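Local coordinates for protein homospermidine synthase (PDB 2PH5) that binds NAD and probably makes the polyamine homospermidine, as expected of a homospermidine synthase, at residues R368-G374 against K436-T442; H204-Q208 against R277-P281. All coordinates share one frame; numbering follows the deposited sequence.

Both contacts reach the mixed sheet of the C-terminal, saccharopine dehydrogenase-like part of the chain, and their centres lie about 11 Å apart. Contact 2 comes first along the chain and closes before contact 1 opens. Contact 1 pairs strands 370-378 and 436-442 at one margin of the sheet, whereas contact 2 lays segment 277-281 across one face of the inner strand 202-213, with strand 352-364 running between the two sites. W372 joins them: its indole packs on P281 and W279 O, and its NE1 makes a weak hydrogen bond to A206 O. Y440 of the edge strand 436-442 also packs on P281, joining the sheet edge to the crossing segment, apart from the Rossmann-type sheet.

Contact 1 (R368-G374 against K436-T442); sequences RGAYWYG and KVGGYYT. With SO4 (sulfate ion), chain B.
W372 and Y440 form the central rung of an antiparallel ladder, with W372 N donating to Y440 O (2.8 Å, 161°) and Y440 N returning a bond to W372 O. G374 and G438 repeat this exchange at one end. At the other, T442 N bonds to A370 O while the reverse bond from A370 N is weak. Between these rungs, CA-H...O contacts fill in, such as Y373 CA to G438 O (3.3 Å).

The aromatic contacts divide between the two faces of the sheet. On one, Y371 turns its edge to the ring of Y441, CD1 standing 3.3 Å above the centre of that ring, with the planes at 56°. Since CG of Y371 lies anti to the backbone N (chi1 -172°), the ring also leans over G439, OH coming 3.1 Å from G439 CA. Y373 extends the row, its CD2 against the G438-G439 peptide and its OH near V437 CG2. Strand 436-442 is one of the two outermost strands of the mixed sheet within this chain, and helix 158-176 packs on this tyrosine face, where N173 hydrogen-bonds Y371 OH; Y441 OH bonds to D177. On the other face, W372 and Y440 lie side by side, CE3 of W372 being 3.6 Å from CD1 of Y440, and P281 touches both rings.

R368 meets Y441 with its aliphatic part, CB 3.4 Å from Y441 CE1, while its chain, bent at chi2 and chi3, carries NH1 to a weak hydrogen bond with O3 of a sulfate, probably from the crystallisation liquor.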
ATOM      1  N   ARG A 368      20.612  24.751  12.447  1.00 41.06           N
ATOM      2  CA  ARG A 368      19.264  25.233  12.760  1.00 41.18           C
ATOM      3  C   ARG A 368      18.262  24.082  12.769  1.00 39.47           C
ATOM      4  O   ARG A 368      17.189  24.188  13.364  1.00 39.36           O
ATOM      5  CB  ARG A 368      18.797  26.259  11.722  1.00 45.01           C
ATOM      6  CG  ARG A 368      19.695  27.465  11.525  1.00 48.32           C
ATOM      7  CD  ARG A 368      19.578  28.446  12.659  1.00 50.24           C
ATOM      8  NE  ARG A 368      18.197  28.833  12.934  1.00 50.47           N
ATOM      9  CZ  ARG A 368      17.858  29.698  13.883  1.00 51.74           C
ATOM     10  NH1 ARG A 368      18.804  30.254  14.627  1.00 50.06           N
ATOM     11  NH2 ARG A 368      16.586  30.007  14.096  1.00 52.21           N
ATOM     12  N   GLY A 369      18.609  22.993  12.085  1.00 37.52           N
ATOM     13  CA  GLY A 369      17.727  21.837  12.006  1.00 33.92           C
ATOM     14  C   GLY A 369      17.286  21.588  10.573  1.00 31.73           C
ATOM     15  O   GLY A 369      17.576  22.393   9.682  1.00 29.49           O
ATOM     16  N   ALA A 370      16.597  20.480  10.330  1.00 28.62           N
ATOM     17  CA  ALA A 370      16.140  20.203   8.971  1.00 27.25           C
ATOM     18  C   ALA A 370      15.182  21.309   8.558  1.00 25.31           C
ATOM     19  O   ALA A 370      14.387  21.790   9.363  1.00 25.12           O
ATOM     20  CB  ALA A 370      15.449  18.851   8.901  1.00 26.59           C
ATOM     21  N   TYR A 371      15.265  21.705   7.294  1.00 25.24           N
ATOM     22  CA  TYR A 371      14.431  22.772   6.748  1.00 23.23           C
ATOM     23  C   TYR A 371      13.671  22.300   5.509  1.00 22.95           C
ATOM     24  O   TYR A 371      14.251  21.702   4.599  1.00 23.24           O
ATOM     25  CB  TYR A 371      15.314  23.953   6.371  1.00 21.46           C
ATOM     26  CG  TYR A 371      14.555  25.196   5.982  1.00 23.10           C
ATOM     27  CD1 TYR A 371      13.963  26.005   6.953  1.00 23.28           C
ATOM     28  CD2 TYR A 371      14.455  25.584   4.649  1.00 21.73           C
ATOM     29  CE1 TYR A 371      13.297  27.174   6.612  1.00 22.54           C
ATOM     30  CE2 TYR A 371      13.792  26.748   4.295  1.00 24.66           C
ATOM     31  CZ  TYR A 371      13.215  27.539   5.282  1.00 24.59           C
ATOM     32  OH  TYR A 371      12.565  28.697   4.928  1.00 26.54           O
ATOM     33  N   TRP A 372      12.375  22.582   5.478  1.00 22.55           N
ATOM     34  CA  TRP A 372      11.537  22.204   4.346  1.00 23.94           C
ATOM     35  C   TRP A 372      10.863  23.445   3.794  1.00 25.23           C
ATOM     36  O   TRP A 372      10.161  24.153   4.518  1.00 24.64           O
ATOM     37  CB  TRP A 372      10.457  21.217   4.775  1.00 24.19           C
ATOM     38  CG  TRP A 372       9.671  20.630   3.644  1.00 26.15           C
ATOM     39  CD1 TRP A 372       9.873  19.411   3.047  1.00 26.97           C
ATOM     40  CD2 TRP A 372       8.527  21.206   2.996  1.00 26.65           C
ATOM     41  NE1 TRP A 372       8.922  19.195   2.077  1.00 23.47           N
ATOM     42  CE2 TRP A 372       8.085  20.279   2.026  1.00 25.50           C
ATOM     43  CE3 TRP A 372       7.832  22.416   3.140  1.00 24.84           C
ATOM     44  CZ2 TRP A 372       6.980  20.522   1.206  1.00 26.70           C
ATOM     45  CZ3 TRP A 372       6.731  22.662   2.325  1.00 25.67           C
ATOM     46  CH2 TRP A 372       6.315  21.715   1.368  1.00 25.90           C
ATOM     47  N   TYR A 373      11.083  23.706   2.511  1.00 25.53           N
ATOM     48  CA  TYR A 373      10.482  24.851   1.857  1.00 25.07           C
ATOM     49  C   TYR A 373       9.736  24.337   0.638  1.00 24.52           C
ATOM     50  O   TYR A 373      10.296  23.591  -0.157  1.00 24.41           O
ATOM     51  CB  TYR A 373      11.557  25.850   1.439  1.00 25.76           C
ATOM     52  CG  TYR A 373      10.991  27.110   0.852  1.00 27.26           C
ATOM     53  CD1 TYR A 373      10.607  27.162  -0.481  1.00 27.96           C
ATOM     54  CD2 TYR A 373      10.804  28.245   1.641  1.00 29.83           C
ATOM     55  CE1 TYR A 373      10.055  28.309  -1.018  1.00 30.37           C
ATOM     56  CE2 TYR A 373      10.247  29.409   1.113  1.00 28.37           C
ATOM     57  CZ  TYR A 373       9.879  29.432  -0.219  1.00 31.01           C
ATOM     58  OH  TYR A 373       9.360  30.576  -0.788  1.00 32.18           O
ATOM     59  N   GLY A 374       8.469  24.724   0.504  1.00 23.84           N
ATOM     60  CA  GLY A 374       7.683  24.266  -0.624  1.00 23.69           C
ATOM     61  C   GLY A 374       6.248  24.759  -0.673  1.00 24.46           C
ATOM     62  O   GLY A 374       5.879  25.735  -0.013  1.00 24.28           O
ATOM     63  N   LYS A 436      -0.394  27.925   0.212  1.00 31.57           N
ATOM     64  CA  LYS A 436       0.515  28.415   1.228  1.00 33.49           C
ATOM     65  C   LYS A 436       1.909  27.883   0.922  1.00 31.96           C
ATOM     66  O   LYS A 436       2.113  26.677   0.805  1.00 29.77           O
ATOM     67  CB  LYS A 436       0.064  27.967   2.616  1.00 36.53           C
ATOM     68  CG  LYS A 436      -0.158  26.485   2.745  1.00 42.24           C
ATOM     69  CD  LYS A 436      -0.669  26.134   4.136  1.00 48.39           C
ATOM     70  CE  LYS A 436       0.308  26.579   5.221  1.00 50.97           C
ATOM     71  NZ  LYS A 436      -0.038  25.982   6.549  1.00 53.14           N
ATOM     72  N   VAL A 437       2.854  28.802   0.765  1.00 31.67           N
ATOM     73  CA  VAL A 437       4.233  28.462   0.460  1.00 31.20           C
ATOM     74  C   VAL A 437       5.165  29.128   1.471  1.00 31.37           C
ATOM     75  O   VAL A 437       4.998  30.299   1.806  1.00 31.98           O
ATOM     76  CB  VAL A 437       4.582  28.892  -1.001  1.00 30.19           C
ATOM     77  CG1 VAL A 437       3.743  30.092  -1.393  1.00 32.59           C
ATOM     78  CG2 VAL A 437       6.061  29.216  -1.135  1.00 25.55           C
ATOM     79  N   GLY A 438       6.128  28.353   1.969  1.00 31.69           N
ATOM     80  CA  GLY A 438       7.083  28.854   2.945  1.00 31.79           C
ATOM     81  C   GLY A 438       8.034  27.786   3.479  1.00 31.84           C
ATOM     82  O   GLY A 438       8.020  26.635   3.033  1.00 32.14           O
ATOM     83  N   GLY A 439       8.860  28.180   4.447  1.00 30.55           N
ATOM     84  CA  GLY A 439       9.822  27.269   5.042  1.00 28.85           C
ATOM     85  C   GLY A 439       9.401  26.789   6.419  1.00 28.70           C
ATOM     86  O   GLY A 439       8.649  27.458   7.127  1.00 28.49           O
ATOM     87  N   TYR A 440       9.879  25.610   6.794  1.00 29.30           N
ATOM     88  CA  TYR A 440       9.554  25.032   8.083  1.00 29.17           C
ATOM     89  C   TYR A 440      10.766  24.294   8.635  1.00 30.20           C
ATOM     90  O   TYR A 440      11.365  23.453   7.957  1.00 29.42           O
ATOM     91  CB  TYR A 440       8.390  24.050   7.961  1.00 27.55           C
ATOM     92  CG  TYR A 440       7.168  24.601   7.270  1.00 29.03           C
ATOM     93  CD1 TYR A 440       7.106  24.678   5.878  1.00 28.19           C
ATOM     94  CD2 TYR A 440       6.058  25.015   8.008  1.00 29.24           C
ATOM     95  CE1 TYR A 440       5.966  25.145   5.235  1.00 28.36           C
ATOM     96  CE2 TYR A 440       4.913  25.485   7.380  1.00 30.17           C
ATOM     97  CZ  TYR A 440       4.872  25.545   5.990  1.00 31.92           C
ATOM     98  OH  TYR A 440       3.725  25.983   5.362  1.00 34.74           O
ATOM     99  N   TYR A 441      11.118  24.628   9.871  1.00 31.61           N
ATOM    100  CA  TYR A 441      12.236  24.009  10.567  1.00 31.58           C
ATOM    101  C   TYR A 441      11.675  22.861  11.395  1.00 32.19           C
ATOM    102  O   TYR A 441      10.509  22.888  11.793  1.00 33.95           O
ATOM    103  CB  TYR A 441      12.904  25.028  11.497  1.00 31.87           C
ATOM    104  CG  TYR A 441      13.890  25.944  10.813  1.00 33.06           C
ATOM    105  CD1 TYR A 441      15.128  25.466  10.392  1.00 33.51           C
ATOM    106  CD2 TYR A 441      13.576  27.279  10.552  1.00 33.57           C
ATOM    107  CE1 TYR A 441      16.031  26.288   9.724  1.00 32.24           C
ATOM    108  CE2 TYR A 441      14.475  28.113   9.881  1.00 32.48           C
ATOM    109  CZ  TYR A 441      15.699  27.605   9.468  1.00 33.14           C
ATOM    110  OH  TYR A 441      16.582  28.404   8.779  1.00 35.19           O
ATOM    111  N   THR A 442      12.496  21.850  11.645  1.00 31.15           N
ATOM    112  CA  THR A 442      12.069  20.722  12.459  1.00 31.37           C
ATOM    113  C   THR A 442      13.254  20.021  13.086  1.00 32.30           C
ATOM    114  O   THR A 442      14.334  19.971  12.506  1.00 32.88           O
ATOM    115  CB  THR A 442      11.285  19.673  11.653  1.00 30.53           C
ATOM    116  OG1 THR A 442      11.047  18.535  12.488  1.00 27.80           O
ATOM    117  CG2 THR A 442      12.072  19.229  10.430  1.00 31.09           C
TER
HETATM  118  S   SO4 B 502      19.174  31.614  17.451  1.00 81.02           S
HETATM  119  O1  SO4 B 502      19.244  32.391  18.701  1.00 81.18           O
HETATM  120  O2  SO4 B 502      20.407  30.818  17.288  1.00 79.15           O
HETATM  121  O3  SO4 B 502      19.032  32.545  16.310  1.00 80.73           O
HETATM  122  O4  SO4 B 502      18.006  30.713  17.505  1.00 81.28           O

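Contact 2 (H204-Q208 against R277-P281); sequences HVAEQ and RSWTP
With CG of H204 anti to its carbonyl carbon (chi1 -77°) and OG of S278 set opposite the backbone N (chi1 -169°), the imidazole and the hydroxyl are brought together between the two segments. ND1 and OG share a hydrogen bond of 3.2 Å in which either could be the donor. The hydroxyl meets the imidazole at its edge, and R277 O lies in the plane of the same ring, 3.6 Å from CE1. Two neighbouring groups of segment 277-281 therefore border one rim of the histidine.

A206 follows, its methyl touching both S278 OG (3.4 Å) and W279 O (3.5 Å). Beyond it, the side chains of Q208 and T280 cross, NE2 of Q208 coming 3.0 Å from T280 CG2, a tight amide-to-methyl approach. T280 OG1 finds its hydrogen bond with E358.

The segments run 64° apart, and H204, A206 and Q208, every second residue of the strand, face the crossing segment. Such a contact is face packing on a sheet, made by side chains of the strand against side chains and carbonyl oxygens, without strand pairing. R277, whose side chain starts away from 204-208, forms salt bridges with E456 and with E338 of the second subunit. Strand 204-208 is flanked by strands 311-322 and 352-364; S278 packs against both, and on the other face V205 and E207 touch N159 of helix 158-176, an NAD-binding residue.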
ATOM      1  N   HIS A 204      16.355  16.538  -0.106  1.00 21.31           N
ATOM      2  CA  HIS A 204      15.295  15.657  -0.587  1.00 21.10           C
ATOM      3  C   HIS A 204      14.221  16.481  -1.279  1.00 21.04           C
ATOM      4  O   HIS A 204      13.991  17.644  -0.935  1.00 20.66           O
ATOM      5  CB  HIS A 204      14.587  14.921   0.563  1.00 19.46           C
ATOM      6  CG  HIS A 204      15.355  13.771   1.135  1.00 19.92           C
ATOM      7  ND1 HIS A 204      14.937  13.088   2.258  1.00 16.76           N
ATOM      8  CD2 HIS A 204      16.515  13.188   0.754  1.00 18.90           C
ATOM      9  CE1 HIS A 204      15.805  12.137   2.546  1.00 17.40           C
ATOM     10  NE2 HIS A 204      16.775  12.176   1.649  1.00 22.37           N
ATOM     11  N   VAL A 205      13.580  15.874  -2.268  1.00 19.77           N
ATOM     12  CA  VAL A 205      12.449  16.492  -2.929  1.00 18.84           C
ATOM     13  C   VAL A 205      11.402  15.673  -2.195  1.00 18.28           C
ATOM     14  O   VAL A 205      11.182  14.500  -2.514  1.00 19.14           O
ATOM     15  CB  VAL A 205      12.397  16.194  -4.446  1.00 20.16           C
ATOM     16  CG1 VAL A 205      11.119  16.775  -5.039  1.00 17.90           C
ATOM     17  CG2 VAL A 205      13.619  16.812  -5.143  1.00 19.62           C
ATOM     18  N   ALA A 206      10.826  16.270  -1.156  1.00 17.82           N
ATOM     19  CA  ALA A 206       9.838  15.587  -0.333  1.00 18.65           C
ATOM     20  C   ALA A 206       8.433  16.047  -0.682  1.00 20.25           C
ATOM     21  O   ALA A 206       8.084  17.216  -0.509  1.00 22.17           O
ATOM     22  CB  ALA A 206      10.131  15.838   1.138  1.00 17.11           C
ATOM     23  N   GLU A 207       7.634  15.114  -1.188  1.00 20.44           N
ATOM     24  CA  GLU A 207       6.266  15.409  -1.582  1.00 21.74           C
ATOM     25  C   GLU A 207       5.328  14.373  -1.000  1.00 21.58           C
ATOM     26  O   GLU A 207       5.666  13.192  -0.898  1.00 18.77           O
ATOM     27  CB  GLU A 207       6.127  15.417  -3.111  1.00 20.13           C
ATOM     28  CG  GLU A 207       4.710  15.669  -3.618  1.00 22.91           C
ATOM     29  CD  GLU A 207       4.601  15.615  -5.139  1.00 27.68           C
ATOM     30  OE1 GLU A 207       5.656  15.584  -5.813  1.00 28.85           O
ATOM     31  OE2 GLU A 207       3.460  15.613  -5.665  1.00 27.24           O
ATOM     32  N   GLN A 208       4.141  14.827  -0.625  1.00 21.77           N
ATOM     33  CA  GLN A 208       3.155  13.936  -0.061  1.00 22.28           C
ATOM     34  C   GLN A 208       1.777  14.334  -0.562  1.00 22.08           C
ATOM     35  O   GLN A 208       1.247  15.376  -0.188  1.00 23.28           O
ATOM     36  CB  GLN A 208       3.231  14.003   1.454  1.00 21.40           C
ATOM     37  CG  GLN A 208       2.983  12.677   2.123  1.00 26.42           C
ATOM     38  CD  GLN A 208       3.699  12.583   3.449  1.00 28.57           C
ATOM     39  OE1 GLN A 208       3.391  11.725   4.281  1.00 26.31           O
ATOM     40  NE2 GLN A 208       4.677  13.470   3.653  1.00 30.88           N
ATOM     41  N   ARG A 277      13.295   7.533   4.384  1.00 18.62           N
ATOM     42  CA  ARG A 277      12.719   8.304   5.476  1.00 18.01           C
ATOM     43  C   ARG A 277      12.886   9.800   5.209  1.00 19.78           C
ATOM     44  O   ARG A 277      14.005  10.286   5.104  1.00 20.28           O
ATOM     45  CB  ARG A 277      13.425   7.951   6.790  1.00 17.16           C
ATOM     46  CG  ARG A 277      13.234   6.513   7.253  1.00 16.19           C
ATOM     47  CD  ARG A 277      13.974   6.221   8.559  1.00 14.24           C
ATOM     48  NE  ARG A 277      13.637   4.895   9.072  1.00 17.63           N
ATOM     49  CZ  ARG A 277      14.254   3.766   8.731  1.00 19.21           C
ATOM     50  NH1 ARG A 277      15.267   3.788   7.874  1.00 21.85           N
ATOM     51  NH2 ARG A 277      13.839   2.607   9.223  1.00 13.31           N
ATOM     52  N   SER A 278      11.780  10.525   5.101  1.00 19.67           N
ATOM     53  CA  SER A 278      11.851  11.953   4.858  1.00 19.43           C
ATOM     54  C   SER A 278      10.857  12.707   5.746  1.00 21.92           C
ATOM     55  O   SER A 278      10.292  12.138   6.684  1.00 22.98           O
ATOM     56  CB  SER A 278      11.603  12.243   3.376  1.00 18.47           C
ATOM     57  OG  SER A 278      11.904  13.579   3.047  1.00 10.51           O
ATOM     58  N   TRP A 279      10.627  13.983   5.452  1.00 23.25           N
ATOM     59  CA  TRP A 279       9.731  14.773   6.284  1.00 23.15           C
ATOM     60  C   TRP A 279       8.943  15.814   5.510  1.00 25.66           C
ATOM     61  O   TRP A 279       9.443  16.405   4.551  1.00 26.03           O
ATOM     62  CB  TRP A 279      10.544  15.475   7.369  1.00 23.13           C
ATOM     63  CG  TRP A 279       9.715  16.198   8.366  1.00 24.18           C
ATOM     64  CD1 TRP A 279       9.198  15.688   9.515  1.00 23.53           C
ATOM     65  CD2 TRP A 279       9.319  17.574   8.319  1.00 23.16           C
ATOM     66  NE1 TRP A 279       8.507  16.658  10.197  1.00 25.64           N
ATOM     67  CE2 TRP A 279       8.564  17.828   9.486  1.00 24.78           C
ATOM     68  CE3 TRP A 279       9.528  18.617   7.405  1.00 22.31           C
ATOM     69  CZ2 TRP A 279       8.017  19.088   9.770  1.00 23.48           C
ATOM     70  CZ3 TRP A 279       8.985  19.865   7.686  1.00 23.49           C
ATOM     71  CH2 TRP A 279       8.239  20.088   8.863  1.00 22.82           C
ATOM     72  N   THR A 280       7.717  16.054   5.965  1.00 26.63           N
ATOM     73  CA  THR A 280       6.823  17.021   5.348  1.00 29.24           C
ATOM     74  C   THR A 280       6.166  17.798   6.500  1.00 30.79           C
ATOM     75  O   THR A 280       5.880  17.232   7.549  1.00 32.16           O
ATOM     76  CB  THR A 280       5.763  16.285   4.484  1.00 30.63           C
ATOM     77  OG1 THR A 280       5.392  17.105   3.375  1.00 31.84           O
ATOM     78  CG2 THR A 280       4.520  15.950   5.309  1.00 33.51           C
ATOM     79  N   PRO A 281       5.929  19.108   6.321  1.00 32.50           N
ATOM     80  CA  PRO A 281       5.311  19.906   7.394  1.00 31.33           C
ATOM     81  C   PRO A 281       3.912  19.491   7.871  1.00 31.30           C
ATOM     82  O   PRO A 281       3.693  19.320   9.071  1.00 30.51           O
ATOM     83  CB  PRO A 281       5.368  21.336   6.843  1.00 31.45           C
ATOM     84  CG  PRO A 281       5.384  21.142   5.350  1.00 31.53           C
ATOM     85  CD  PRO A 281       6.279  19.946   5.159  1.00 31.30           C
TER